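Local coordinates for lipoprotein (Colwellia psychrerythraea, PDB 3O0Y), which is of unknown function but, as a putative lipoprotein of the DUF885 family in the Peptidase_MA clan, may be related to metallopeptidases, at residues Thr180-Glu183 against Lys184-Asp188; Asp232-Thr236 against Glu237-Ser241; Val261-Ala264 against Ser265-Leu269; Lys577-Leu580 against Ala581-His584; His584-Val587 against Leu588-Ala592. All blocks are in the same frame, centred on the assembly; numbering follows the deposited sequence.

Contact 1 of 5, residues Thr180-Glu183 against Lys184-Asp188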
loop_
_atom_site.group_PDB
_atom_site.type_symbol
_atom_site.label_atom_id
_atom_site.label_comp_id
_atom_site.label_asym_id
_atom_site.label_seq_id
_atom_site.Cartn_x
_atom_site.Cartn_y
_atom_site.Cartn_z
ATOM N N THR A 180 4.737 19.392 -15.258
ATOM C CA THR A 180 3.450 18.796 -15.564
ATOM C C THR A 180 2.645 18.642 -14.252
ATOM O O THR A 180 1.434 18.803 -14.272
ATOM C CB THR A 180 3.561 17.481 -16.351
ATOM O OG1 THR A 180 4.296 16.490 -15.586
ATOM C CG2 THR A 180 4.275 17.670 -17.741
ATOM N N ILE A 181 3.313 18.291 -13.149
ATOM C CA ILE A 181 2.686 18.180 -11.803
ATOM C C ILE A 181 2.056 19.499 -11.391
ATOM O O ILE A 181 0.867 19.574 -10.998
ATOM C CB ILE A 181 3.650 17.663 -10.745
ATOM C CG1 ILE A 181 3.987 16.179 -11.055
ATOM C CG2 ILE A 181 3.064 17.834 -9.299
ATOM C CD1 ILE A 181 4.993 15.556 -10.157
ATOM N N ILE A 182 2.805 20.590 -11.562
ATOM C CA ILE A 182 2.252 21.905 -11.272
ATOM C C ILE A 182 1.096 22.232 -12.147
ATOM O O ILE A 182 0.079 22.759 -11.662
ATOM C CB ILE A 182 3.365 23.014 -11.389
ATOM C CG1 ILE A 182 4.386 22.808 -10.258
ATOM C CG2 ILE A 182 2.719 24.409 -11.386
ATOM C CD1 ILE A 182 5.815 23.496 -10.497
ATOM N N GLU A 183 1.195 21.910 -13.425
ATOM C CA GLU A 183 0.069 22.155 -14.333
ATOM C C GLU A 183 -1.197 21.448 -13.882
ATOM O O GLU A 183 -2.283 22.034 -13.983
ATOM C CB GLU A 183 0.419 21.711 -15.752
ATOM C CG GLU A 183 -0.411 22.292 -16.835
ATOM C CD GLU A 183 -0.073 21.667 -18.189
ATOM O OE1 GLU A 183 1.074 21.103 -18.338
ATOM O OE2 GLU A 183 -1.004 21.703 -19.059
ATOM N N LYS A 184 -1.076 20.186 -13.435
ATOM C CA LYS A 184 -2.254 19.425 -12.950
ATOM C C LYS A 184 -2.780 19.966 -11.613
ATOM O O LYS A 184 -3.975 20.148 -11.438
ATOM C CB LYS A 184 -1.912 17.919 -12.794
ATOM C CG LYS A 184 -3.121 17.034 -12.630
ATOM C CD LYS A 184 -4.183 17.187 -13.723
ATOM C CE LYS A 184 -5.261 16.106 -13.619
ATOM N NZ LYS A 184 -5.972 16.036 -12.328
ATOM N N GLN A 185 -1.898 20.299 -10.679
ATOM C CA GLN A 185 -2.322 20.854 -9.373
ATOM C C GLN A 185 -3.092 22.195 -9.597
ATOM O O GLN A 185 -4.127 22.460 -8.967
ATOM C CB GLN A 185 -1.093 21.152 -8.583
ATOM C CG GLN A 185 -1.345 21.573 -7.103
ATOM C CD GLN A 185 -0.062 21.975 -6.394
ATOM O OE1 GLN A 185 0.656 22.880 -6.858
ATOM N NE2 GLN A 185 0.191 21.376 -5.234
ATOM N N THR A 186 -2.590 22.939 -10.579
ATOM C CA THR A 186 -3.221 24.233 -10.936
ATOM C C THR A 186 -4.573 24.034 -11.578
ATOM O O THR A 186 -5.527 24.738 -11.197
ATOM C CB THR A 186 -2.303 25.081 -11.853
ATOM O OG1 THR A 186 -1.166 25.472 -11.092
ATOM C CG2 THR A 186 -2.991 26.354 -12.334
ATOM N N ALA A 187 -4.665 23.074 -12.508
ATOM C CA ALA A 187 -5.951 22.709 -13.151
ATOM C C ALA A 187 -6.964 22.299 -12.090
ATOM O O ALA A 187 -8.120 22.634 -12.172
ATOM C CB ALA A 187 -5.769 21.562 -14.221
ATOM N N ASP A 188 -6.559 21.426 -11.164
ATOM C CA ASP A 188 -7.467 21.033 -10.114
ATOM C C ASP A 188 -7.905 22.204 -9.230
ATOM O O ASP A 188 -9.081 22.364 -8.963
ATOM C CB ASP A 188 -6.821 19.928 -9.256
ATOM C CG ASP A 188 -6.574 18.626 -10.004
ATOM O OD1 ASP A 188 -6.877 18.479 -11.198
ATOM O OD2 ASP A 188 -6.051 17.687 -9.316
#
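With chi1 at -67°, Thr186 places OG1 beside its own backbone N, so the hydroxyl folds back along the helix toward Ile182. Ile182 has the same first torsion, which sends its CG2 branch away from its backbone N and brings it to 4.0 Å from Thr186 OG1; the two short side chains cross obliquely there. Thr186 OG1 lies 3.0 Å from Ile182 O, a possible second bond to that oxygen, since the hydroxyl could also donate elsewhere. Ile182 O accepts the backbone bond from Thr186 N at 2.9 Å. One residue earlier, Gln185 N binds Ile181 O at 2.9 Å, and CB of Gln185 rests 3.5 Å from that oxygen.

A separate side of the helix is held by charge. The Lys184 chain bends at chi2 (54°) and again at chi4 (57°), which curls NZ round to Asp188, one turn further on, in a salt bridge of 2.8 Å to the syn lone pair of OD1. NZ has further acceptors in the backbone oxygens of Gly125 and Asn123, while Asp188 OD2 accepts from Gly125 N; the ion pair therefore clasps the loop that runs past it. Ile182 meanwhile packs on Val261 and Ala264 of helix 236-268, and Lys184 and Ala187 face helix 73-92. The arrangement is that of an alpha-helix packed among other helices of a mainly helical protein, with i to i+4 pairing along it: an ion pair gripping a loop, and a threonine hydroxyl lying close to the carbonyl one turn back.

Contact 2 of 5, residues Asp232-Thr236 against Glu237-Ser241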
loop_
_atom_site.group_PDB
_atom_site.type_symbol
_atom_site.label_atom_id
_atom_site.label_comp_id
_atom_site.label_asym_id
_atom_site.label_seq_id
_atom_site.Cartn_x
_atom_site.Cartn_y
_atom_site.Cartn_z
ATOM N N ASP A 232 32.116 -4.072 -11.171
ATOM C CA ASP A 232 33.526 -4.395 -11.535
ATOM C C ASP A 232 33.906 -4.097 -12.974
ATOM O O ASP A 232 35.115 -3.960 -13.324
ATOM C CB ASP A 232 33.815 -5.858 -11.208
ATOM C CG ASP A 232 33.939 -6.129 -9.673
ATOM O OD1 ASP A 232 34.084 -5.187 -8.831
ATOM O OD2 ASP A 232 33.916 -7.326 -9.327
ATOM N N SER A 233 32.924 -3.965 -13.851
ATOM C CA SER A 233 33.186 -3.689 -15.258
ATOM C C SER A 233 33.500 -2.201 -15.488
ATOM O O SER A 233 33.720 -1.807 -16.627
ATOM C CB SER A 233 31.955 -4.078 -16.120
ATOM O OG SER A 233 30.756 -3.482 -15.610
ATOM N N LEU A 234 33.511 -1.377 -14.436
ATOM C CA LEU A 234 33.869 0.032 -14.586
ATOM C C LEU A 234 35.139 0.264 -13.807
ATOM O O LEU A 234 35.258 -0.226 -12.669
ATOM C CB LEU A 234 32.787 0.939 -14.020
ATOM C CG LEU A 234 31.433 0.946 -14.812
ATOM C CD1 LEU A 234 30.324 1.580 -14.019
ATOM C CD2 LEU A 234 31.618 1.575 -16.160
ATOM N N THR A 235 36.052 1.011 -14.403
ATOM C CA THR A 235 37.210 1.503 -13.691
ATOM C C THR A 235 36.784 2.541 -12.628
ATOM O O THR A 235 35.665 3.097 -12.652
ATOM C CB THR A 235 38.233 2.164 -14.611
ATOM O OG1 THR A 235 37.729 3.424 -15.027
ATOM C CG2 THR A 235 38.677 1.285 -15.800
ATOM N N THR A 236 37.673 2.802 -11.662
ATOM C CA THR A 236 37.366 3.781 -10.626
ATOM C C THR A 236 37.163 5.155 -11.249
ATOM O O THR A 236 36.251 5.884 -10.831
ATOM C CB THR A 236 38.511 3.863 -9.557
ATOM O OG1 THR A 236 38.620 2.569 -8.918
ATOM C CG2 THR A 236 38.183 4.971 -8.540
ATOM N N GLU A 237 37.954 5.500 -12.268
ATOM C CA GLU A 237 37.752 6.813 -12.920
ATOM C C GLU A 237 36.362 6.904 -13.597
ATOM O O GLU A 237 35.698 7.962 -13.578
ATOM C CB GLU A 237 38.836 7.110 -13.961
ATOM C CG GLU A 237 40.245 7.214 -13.345
ATOM C CD GLU A 237 40.536 8.545 -12.599
ATOM O OE1 GLU A 237 40.274 9.628 -13.188
ATOM O OE2 GLU A 237 41.090 8.524 -11.456
ATOM N N GLN A 238 35.931 5.787 -14.174
ATOM C CA GLN A 238 34.667 5.762 -14.911
ATOM C C GLN A 238 33.536 5.900 -13.918
ATOM O O GLN A 238 32.555 6.602 -14.183
ATOM C CB GLN A 238 34.514 4.485 -15.724
ATOM C CG GLN A 238 35.335 4.431 -17.006
ATOM C CD GLN A 238 35.119 3.114 -17.680
ATOM O OE1 GLN A 238 35.210 2.026 -17.052
ATOM N NE2 GLN A 238 34.678 3.188 -18.942
ATOM N N LYS A 239 33.681 5.249 -12.769
ATOM C CA LYS A 239 32.707 5.400 -11.661
ATOM C C LYS A 239 32.655 6.838 -11.172
ATOM O O LYS A 239 31.545 7.401 -10.990
ATOM C CB LYS A 239 33.019 4.481 -10.488
ATOM C CG LYS A 239 32.855 3.013 -10.763
ATOM C CD LYS A 239 33.439 2.209 -9.642
ATOM C CE LYS A 239 33.234 0.743 -9.819
ATOM N NZ LYS A 239 34.320 -0.065 -9.415
ATOM N N GLN A 240 33.817 7.486 -11.035
ATOM C CA GLN A 240 33.845 8.896 -10.591
ATOM C C GLN A 240 33.155 9.785 -11.582
ATOM O O GLN A 240 32.446 10.713 -11.188
ATOM C CB GLN A 240 35.297 9.418 -10.340
ATOM C CG GLN A 240 36.071 8.728 -9.191
ATOM C CD GLN A 240 37.614 9.121 -9.092
ATOM O OE1 GLN A 240 38.235 9.644 -10.055
ATOM N NE2 GLN A 240 38.219 8.849 -7.919
ATOM N N SER A 241 33.395 9.573 -12.864
ATOM C CA SER A 241 32.747 10.398 -13.882
ATOM C C SER A 241 31.221 10.265 -13.836
ATOM O O SER A 241 30.486 11.249 -13.987
ATOM C CB SER A 241 33.183 9.975 -15.281
ATOM O OG SER A 241 32.437 10.684 -16.282
HETATM O O HOH W 1 34.078 -2.561 -8.455
HETATM O O HOH W 2 35.934 -0.115 -18.226
HETATM O O HOH W 3 36.893 -1.239 -10.849
HETATM O O HOH W 4 36.268 1.206 -7.979
#
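Thr235 and Gln238 form a capping box, a surface contact where the loop after helix 219-228 enters helix 236-268. Thr235 is the N-cap: its OG1 accepts from Gln238 N at 3.1 Å. In return Gln238 OE1 accepts a hydrogen bond from Thr235 N at 3.0 Å, on a lone pair and in the carbonyl plane. Thr235 OG1 stands between its backbone N and carbonyl carbon (chi1 73°), facing the first turn, whereas the Gln238 chain runs out straight beyond CG and lays its amide back past the threonine. A water that donates to Gln238 OE1 also donates to Ser233 O, extending the cap to the preceding loop.

Lys239 lies along another side of the entry. Its CG is 3.9 Å from Leu234 CB, and NZ makes a weak bond of 3.4 Å to Leu234 O. Three waters gather round the same ammonium: two of them link it to Asp232 OD1 and Thr236 OG1, and a third, held only weakly by NZ, donates to Leu234 O, so Asp232 is met through solvent. The side chains of Leu234 and Lys239 both touch Ile228, joining the start of helix 236-268 to the end of helix 219-228.

Contact 3 of 5, residues Val261-Ala264 against Ser265-Leu269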
loop_
_atom_site.group_PDB
_atom_site.type_symbol
_atom_site.label_atom_id
_atom_site.label_comp_id
_atom_site.label_asym_id
_atom_site.label_seq_id
_atom_site.Cartn_x
_atom_site.Cartn_y
_atom_site.Cartn_z
ATOM N N VAL A 261 8.033 23.215 -7.382
ATOM C CA VAL A 261 6.768 22.686 -6.814
ATOM C C VAL A 261 6.470 23.204 -5.415
ATOM O O VAL A 261 5.310 23.478 -5.071
ATOM C CB VAL A 261 6.752 21.150 -6.858
ATOM C CG1 VAL A 261 5.392 20.622 -6.409
ATOM C CG2 VAL A 261 7.081 20.707 -8.296
ATOM N N GLU A 262 7.519 23.315 -4.600
ATOM C CA GLU A 262 7.414 23.890 -3.282
ATOM C C GLU A 262 6.785 25.280 -3.351
ATOM O O GLU A 262 5.784 25.561 -2.669
ATOM C CB GLU A 262 8.792 23.924 -2.647
ATOM C CG GLU A 262 8.815 24.359 -1.185
ATOM C CD GLU A 262 10.216 24.757 -0.744
ATOM O OE1 GLU A 262 11.215 24.206 -1.297
ATOM O OE2 GLU A 262 10.320 25.603 0.168
ATOM N N LYS A 263 7.289 26.103 -4.251
ATOM C CA LYS A 263 6.798 27.471 -4.402
ATOM C C LYS A 263 5.349 27.455 -4.880
ATOM O O LYS A 263 4.523 28.186 -4.341
ATOM C CB LYS A 263 7.688 28.241 -5.390
ATOM C CG LYS A 263 7.263 29.694 -5.659
ATOM C CD LYS A 263 8.307 30.456 -6.493
ATOM C CE LYS A 263 7.844 31.923 -6.697
ATOM N NZ LYS A 263 8.465 32.527 -7.909
ATOM N N ALA A 264 5.030 26.622 -5.873
ATOM C CA ALA A 264 3.648 26.530 -6.353
ATOM C C ALA A 264 2.667 26.149 -5.242
ATOM O O ALA A 264 1.547 26.700 -5.151
ATOM C CB ALA A 264 3.559 25.547 -7.558
ATOM N N SER A 265 3.067 25.150 -4.450
ATOM C CA SER A 265 2.270 24.674 -3.346
ATOM C C SER A 265 2.085 25.763 -2.299
ATOM O O SER A 265 0.952 25.991 -1.830
ATOM C CB SER A 265 2.922 23.436 -2.736
ATOM O OG SER A 265 2.933 22.378 -3.688
ATOM N N GLU A 266 3.177 26.473 -1.979
ATOM C CA GLU A 266 3.061 27.663 -1.114
ATOM C C GLU A 266 2.024 28.693 -1.609
ATOM O O GLU A 266 1.212 29.183 -0.794
ATOM C CB GLU A 266 4.439 28.307 -0.900
ATOM C CG GLU A 266 5.250 27.543 0.122
ATOM C CD GLU A 266 6.718 27.980 0.241
ATOM O OE1 GLU A 266 7.308 27.715 1.305
ATOM O OE2 GLU A 266 7.286 28.548 -0.719
ATOM N N GLN A 267 2.013 28.994 -2.912
ATOM C CA GLN A 267 0.976 29.860 -3.523
ATOM C C GLN A 267 -0.448 29.395 -3.262
ATOM O O GLN A 267 -1.338 30.196 -3.211
ATOM C CB GLN A 267 1.059 29.964 -5.068
ATOM C CG GLN A 267 2.326 30.484 -5.709
ATOM C CD GLN A 267 3.012 31.521 -4.908
ATOM O OE1 GLN A 267 2.573 32.701 -4.850
ATOM N NE2 GLN A 267 4.127 31.130 -4.308
ATOM N N LEU A 268 -0.663 28.089 -3.185
ATOM C CA LEU A 268 -1.999 27.550 -2.935
ATOM C C LEU A 268 -2.504 27.545 -1.489
ATOM O O LEU A 268 -3.692 27.370 -1.248
ATOM C CB LEU A 268 -1.989 26.074 -3.402
ATOM C CG LEU A 268 -2.856 25.766 -4.583
ATOM C CD1 LEU A 268 -2.977 26.849 -5.587
ATOM C CD2 LEU A 268 -2.315 24.459 -5.220
ATOM N N LEU A 269 -1.602 27.738 -0.527
ATOM C CA LEU A 269 -1.939 27.688 0.888
ATOM C C LEU A 269 -3.070 28.603 1.291
ATOM O O LEU A 269 -3.904 28.243 2.091
ATOM C CB LEU A 269 -0.687 28.004 1.711
ATOM C CG LEU A 269 -0.176 27.043 2.801
ATOM C CD1 LEU A 269 -0.575 25.557 2.660
ATOM C CD2 LEU A 269 1.344 27.227 2.968
#
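Glu262 and Glu266 lie side by side and point the same way, one turn apart, with their carboxylate planes 67° from each other and Glu262 OE2 3.9 Å from Glu266 OE1. Two like charges this near would be expected to raise the proton affinity of the pair somewhat; the Glu262 chain also touches Lys208 of helix 197-210. Lys263 and Gln267 run alongside each other in the same manner. Here a bend at chi2 (-34°) swings the Gln267 amide back so that NE2 reaches Lys263 O at 3.0 Å, with that oxygen in the amide plane but the donor well above the carbonyl plane. Because Gln267 N binds it as well, Lys263 O is gripped twice.

This stretch forms the last turns of helix 236-268, where the backbone bonding becomes less regular: Leu268 N to Ala264 O stretches to 3.3 Å. On the buried side, Ser265 turns OG beside its own backbone N, and the hydroxyl donates to Val261 O at 3.0 Å. Ser265 N reaches Val261 O from the opposite face of the carbonyl plane, at 2.9 Å. The serine hydroxyl has a further, weak partner in Gln185 NE2 of helix 174-190.

Contact 4 of 5, residues Lys577-Leu580 against Ala581-His584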
loop_
_atom_site.group_PDB
_atom_site.type_symbol
_atom_site.label_atom_id
_atom_site.label_comp_id
_atom_site.label_asym_id
_atom_site.label_seq_id
_atom_site.Cartn_x
_atom_site.Cartn_y
_atom_site.Cartn_z
ATOM N N LYS A 577 -16.822 -31.678 7.092
ATOM C CA LYS A 577 -16.069 -31.776 5.835
ATOM C C LYS A 577 -15.328 -30.452 5.533
ATOM O O LYS A 577 -14.632 -30.349 4.511
ATOM C CB LYS A 577 -16.997 -32.104 4.657
ATOM C CG LYS A 577 -17.772 -33.416 4.897
ATOM C CD LYS A 577 -17.133 -34.558 4.150
ATOM C CE LYS A 577 -17.840 -34.735 2.759
ATOM N NZ LYS A 577 -17.239 -35.791 1.856
ATOM N N PHE A 578 -15.499 -29.451 6.388
ATOM C CA PHE A 578 -14.718 -28.211 6.188
ATOM C C PHE A 578 -13.228 -28.482 6.319
ATOM O O PHE A 578 -12.787 -29.064 7.294
ATOM C CB PHE A 578 -15.203 -27.064 7.079
ATOM C CG PHE A 578 -14.421 -25.787 6.893
ATOM C CD1 PHE A 578 -14.742 -24.854 5.892
ATOM C CD2 PHE A 578 -13.368 -25.512 7.741
ATOM C CE1 PHE A 578 -13.958 -23.693 5.717
ATOM C CE2 PHE A 578 -12.600 -24.395 7.565
ATOM C CZ PHE A 578 -12.924 -23.474 6.540
ATOM N N ASP A 579 -12.430 -27.966 5.372
ATOM C CA ASP A 579 -10.981 -28.055 5.447
ATOM C C ASP A 579 -10.371 -26.680 5.224
ATOM O O ASP A 579 -10.539 -26.055 4.141
ATOM C CB ASP A 579 -10.464 -28.991 4.386
ATOM C CG ASP A 579 -9.009 -29.226 4.562
ATOM O OD1 ASP A 579 -8.653 -29.916 5.541
ATOM O OD2 ASP A 579 -8.215 -28.606 3.844
ATOM N N LEU A 580 -9.769 -26.133 6.261
ATOM C CA LEU A 580 -9.257 -24.779 6.166
ATOM C C LEU A 580 -8.195 -24.660 5.084
ATOM O O LEU A 580 -8.055 -23.653 4.464
ATOM C CB LEU A 580 -8.719 -24.357 7.546
ATOM C CG LEU A 580 -8.282 -22.907 7.676
ATOM C CD1 LEU A 580 -9.424 -21.936 7.561
ATOM C CD2 LEU A 580 -7.492 -22.773 9.056
ATOM N N ALA A 581 -7.380 -25.704 4.863
ATOM C CA ALA A 581 -6.386 -25.658 3.796
ATOM C C ALA A 581 -7.003 -25.411 2.433
ATOM O O ALA A 581 -6.448 -24.631 1.612
ATOM C CB ALA A 581 -5.527 -26.945 3.771
ATOM N N GLU A 582 -8.116 -26.092 2.154
ATOM C CA GLU A 582 -8.850 -25.853 0.879
ATOM C C GLU A 582 -9.410 -24.507 0.797
ATOM O O GLU A 582 -9.357 -23.919 -0.250
ATOM C CB GLU A 582 -9.981 -26.836 0.706
ATOM C CG GLU A 582 -9.482 -28.278 0.528
ATOM C CD GLU A 582 -10.618 -29.268 0.290
ATOM O OE1 GLU A 582 -11.811 -28.871 0.221
ATOM O OE2 GLU A 582 -10.282 -30.463 0.131
ATOM N N PHE A 583 -9.937 -23.971 1.898
ATOM C CA PHE A 583 -10.460 -22.615 1.910
ATOM C C PHE A 583 -9.362 -21.622 1.576
ATOM O O PHE A 583 -9.569 -20.714 0.813
ATOM C CB PHE A 583 -11.060 -22.291 3.291
ATOM C CG PHE A 583 -11.523 -20.876 3.453
ATOM C CD1 PHE A 583 -12.722 -20.507 2.871
ATOM C CD2 PHE A 583 -10.858 -19.945 4.227
ATOM C CE1 PHE A 583 -13.183 -19.174 2.921
ATOM C CE2 PHE A 583 -11.311 -18.626 4.309
ATOM C CZ PHE A 583 -12.523 -18.252 3.671
ATOM N N HIS A 584 -8.204 -21.791 2.188
ATOM C CA HIS A 584 -7.072 -20.923 1.871
ATOM C C HIS A 584 -6.648 -21.000 0.399
ATOM O O HIS A 584 -6.252 -20.006 -0.170
ATOM C CB HIS A 584 -5.891 -21.196 2.821
ATOM C CG HIS A 584 -6.121 -20.709 4.230
ATOM N ND1 HIS A 584 -5.530 -21.266 5.333
ATOM C CD2 HIS A 584 -7.016 -19.800 4.703
ATOM C CE1 HIS A 584 -5.960 -20.636 6.418
ATOM N NE2 HIS A 584 -6.877 -19.752 6.065
HETATM O O HOH W 5 -13.248 -28.500 2.694
HETATM O O HOH W 6 -6.990 -28.251 6.718
#
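Asp579 is extended (phi/psi -130°/112°) and Leu580 already helical, so the chain swings from loop to helix 580-588 between them, and Asp579 is the N-cap. Its OD2 accepts from Glu582 N at 3.0 Å, on the anti side of the carboxylate, while Asp579 O takes the first regular helical bond from Phe583 N. Glu582 does not complete a direct capping box: a water donates to its OE1 and to Lys577 O, and receives a weak bond from Asp579 N. The main partner of that glutamate oxygen is Lys609, in a salt bridge, with Trp605 NE1 beside it. A second water joins Asp579 OD1 to Ala581 N.

CZ of Phe578 lies 3.9 Å from Phe583 CB, the two side chains meeting at a slant, and both aromatics reach Trp605 of helix 595-608. Leu580 sends its branched end to the imidazole of His584, where CG meets CE1 at 3.5 Å. That ring is fixed by Tyr476 OH at NE2 and by Val377 O at ND1, and it stacks with Phe378. Leu580 O accepts from His584 N at 2.9 Å and also sits over one imidazole face, 3.4 Å above the plane and offset toward its rim.

Contact 5 of 5, residues His584-Val587 against Leu588-Ala592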
loop_
_atom_site.group_PDB
_atom_site.type_symbol
_atom_site.label_atom_id
_atom_site.label_comp_id
_atom_site.label_asym_id
_atom_site.label_seq_id
_atom_site.Cartn_x
_atom_site.Cartn_y
_atom_site.Cartn_z
ATOM N N HIS A 584 -8.204 -21.791 2.188
ATOM C CA HIS A 584 -7.072 -20.923 1.871
ATOM C C HIS A 584 -6.648 -21.000 0.399
ATOM O O HIS A 584 -6.252 -20.006 -0.170
ATOM C CB HIS A 584 -5.891 -21.196 2.821
ATOM C CG HIS A 584 -6.121 -20.709 4.230
ATOM N ND1 HIS A 584 -5.530 -21.266 5.333
ATOM C CD2 HIS A 584 -7.016 -19.800 4.703
ATOM C CE1 HIS A 584 -5.960 -20.636 6.418
ATOM N NE2 HIS A 584 -6.877 -19.752 6.065
ATOM N N ASP A 585 -6.714 -22.154 -0.204
ATOM C CA ASP A 585 -6.349 -22.288 -1.598
ATOM C C ASP A 585 -7.365 -21.524 -2.466
ATOM O O ASP A 585 -6.967 -20.807 -3.401
ATOM C CB ASP A 585 -6.313 -23.709 -2.036
ATOM C CG ASP A 585 -5.103 -24.496 -1.505
ATOM O OD1 ASP A 585 -4.077 -23.934 -1.037
ATOM O OD2 ASP A 585 -5.175 -25.733 -1.687
ATOM N N VAL A 586 -8.659 -21.606 -2.124
ATOM C CA VAL A 586 -9.653 -20.832 -2.904
ATOM C C VAL A 586 -9.438 -19.346 -2.736
ATOM O O VAL A 586 -9.568 -18.563 -3.727
ATOM C CB VAL A 586 -11.129 -21.192 -2.434
ATOM C CG1 VAL A 586 -12.183 -20.281 -3.188
ATOM C CG2 VAL A 586 -11.401 -22.646 -2.619
ATOM N N VAL A 587 -9.086 -18.896 -1.538
ATOM C CA VAL A 587 -8.918 -17.470 -1.325
ATOM C C VAL A 587 -7.646 -16.907 -2.022
ATOM O O VAL A 587 -7.636 -15.835 -2.591
ATOM C CB VAL A 587 -8.913 -17.128 0.174
ATOM C CG1 VAL A 587 -8.581 -15.617 0.442
ATOM C CG2 VAL A 587 -10.269 -17.477 0.762
ATOM N N LEU A 588 -6.571 -17.659 -1.934
ATOM C CA LEU A 588 -5.265 -17.140 -2.356
ATOM C C LEU A 588 -4.896 -17.467 -3.804
ATOM O O LEU A 588 -4.156 -16.702 -4.440
ATOM C CB LEU A 588 -4.181 -17.724 -1.430
ATOM C CG LEU A 588 -4.182 -17.235 0.031
ATOM C CD1 LEU A 588 -3.170 -17.993 0.862
ATOM C CD2 LEU A 588 -3.850 -15.747 0.019
ATOM N N LEU A 589 -5.222 -18.671 -4.258
ATOM C CA LEU A 589 -4.630 -19.129 -5.533
ATOM C C LEU A 589 -5.305 -18.564 -6.754
ATOM O O LEU A 589 -4.861 -18.791 -7.894
ATOM C CB LEU A 589 -4.513 -20.661 -5.594
ATOM C CG LEU A 589 -3.678 -21.388 -4.503
ATOM C CD1 LEU A 589 -3.677 -22.949 -4.702
ATOM C CD2 LEU A 589 -2.237 -20.760 -4.378
ATOM N N ASN A 590 -6.427 -17.873 -6.556
ATOM C CA ASN A 590 -7.081 -17.159 -7.617
ATOM C C ASN A 590 -6.742 -15.676 -7.660
ATOM O O ASN A 590 -7.289 -14.939 -8.474
ATOM C CB ASN A 590 -8.608 -17.411 -7.555
ATOM C CG ASN A 590 -8.947 -18.909 -7.609
ATOM O OD1 ASN A 590 -8.678 -19.534 -8.631
ATOM N ND2 ASN A 590 -9.480 -19.476 -6.559
ATOM N N GLY A 591 -5.785 -15.241 -6.856
ATOM C CA GLY A 591 -5.284 -13.872 -6.921
ATOM C C GLY A 591 -6.168 -12.890 -6.179
ATOM O O GLY A 591 -7.264 -13.207 -5.747
ATOM N N ALA A 592 -5.704 -11.655 -6.117
ATOM C CA ALA A 592 -6.455 -10.569 -5.538
ATOM C C ALA A 592 -7.627 -10.236 -6.449
ATOM O O ALA A 592 -7.468 -10.073 -7.664
ATOM C CB ALA A 592 -5.529 -9.280 -5.346
HETATM O O HOH W 7 -8.636 -15.366 -4.940
#
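The amide of Asn590 is turned so that Val586 O lies close to its plane, and ND2 donates to that oxygen at 3.0 Å. The chi1 of -56° sets the amide beside the asparagine's own backbone N, facing back down the helix. Asn590 N itself is 4.3 Å from Val586 O, so the side-chain amide stands in for the missing backbone donor. A second flat group, the Asp585 carboxylate, has Leu589 alongside, pointing the same way: Leu589 CD1 lies 3.8 Å from Asp585 OD1 and equally near Asp585 CB. The charge of this aspartate is met by Arg379, in a salt bridge at OD2.

Leu589 N still binds Asp585 O in helical fashion, at 2.9 Å. The chain turns away in a type I beta turn from Leu588 to Gly591, closed by Gly591 N on Leu588 O at 3.3 Å. One water donates both to Val587 O (2.6 Å) and to Gly591 O, tying the helix end to the departing chain; Tyr469 OH is also bonded to Val587 O. Around this exit Val587 and Leu588 pack on Trp473 of helix 467-483, Leu588 and Leu589 reach Leu450 of helix 444-452, and Val586 and Asn590 face helix 595-608.

How the contacts relate
The five contacts fall into two regions and one outlier. Contacts 1 and 3 belong to neighbouring helices, 174-190 and 236-268; their centres are 11 Å apart and they touch directly, for example where Gln185 CD lies 3.6 Å from Leu268 CD2. Contact 2 caps the start of the same helix that contact 3 describes near its end, about 40 Å away between centres. Contacts 4 and 5 open and close the short helix 580-588, share His584, and have centres 12 Å apart. They lie across the chain's centre from contacts 1 and 3, with contact 4 about 55 Å from contact 3 between centres.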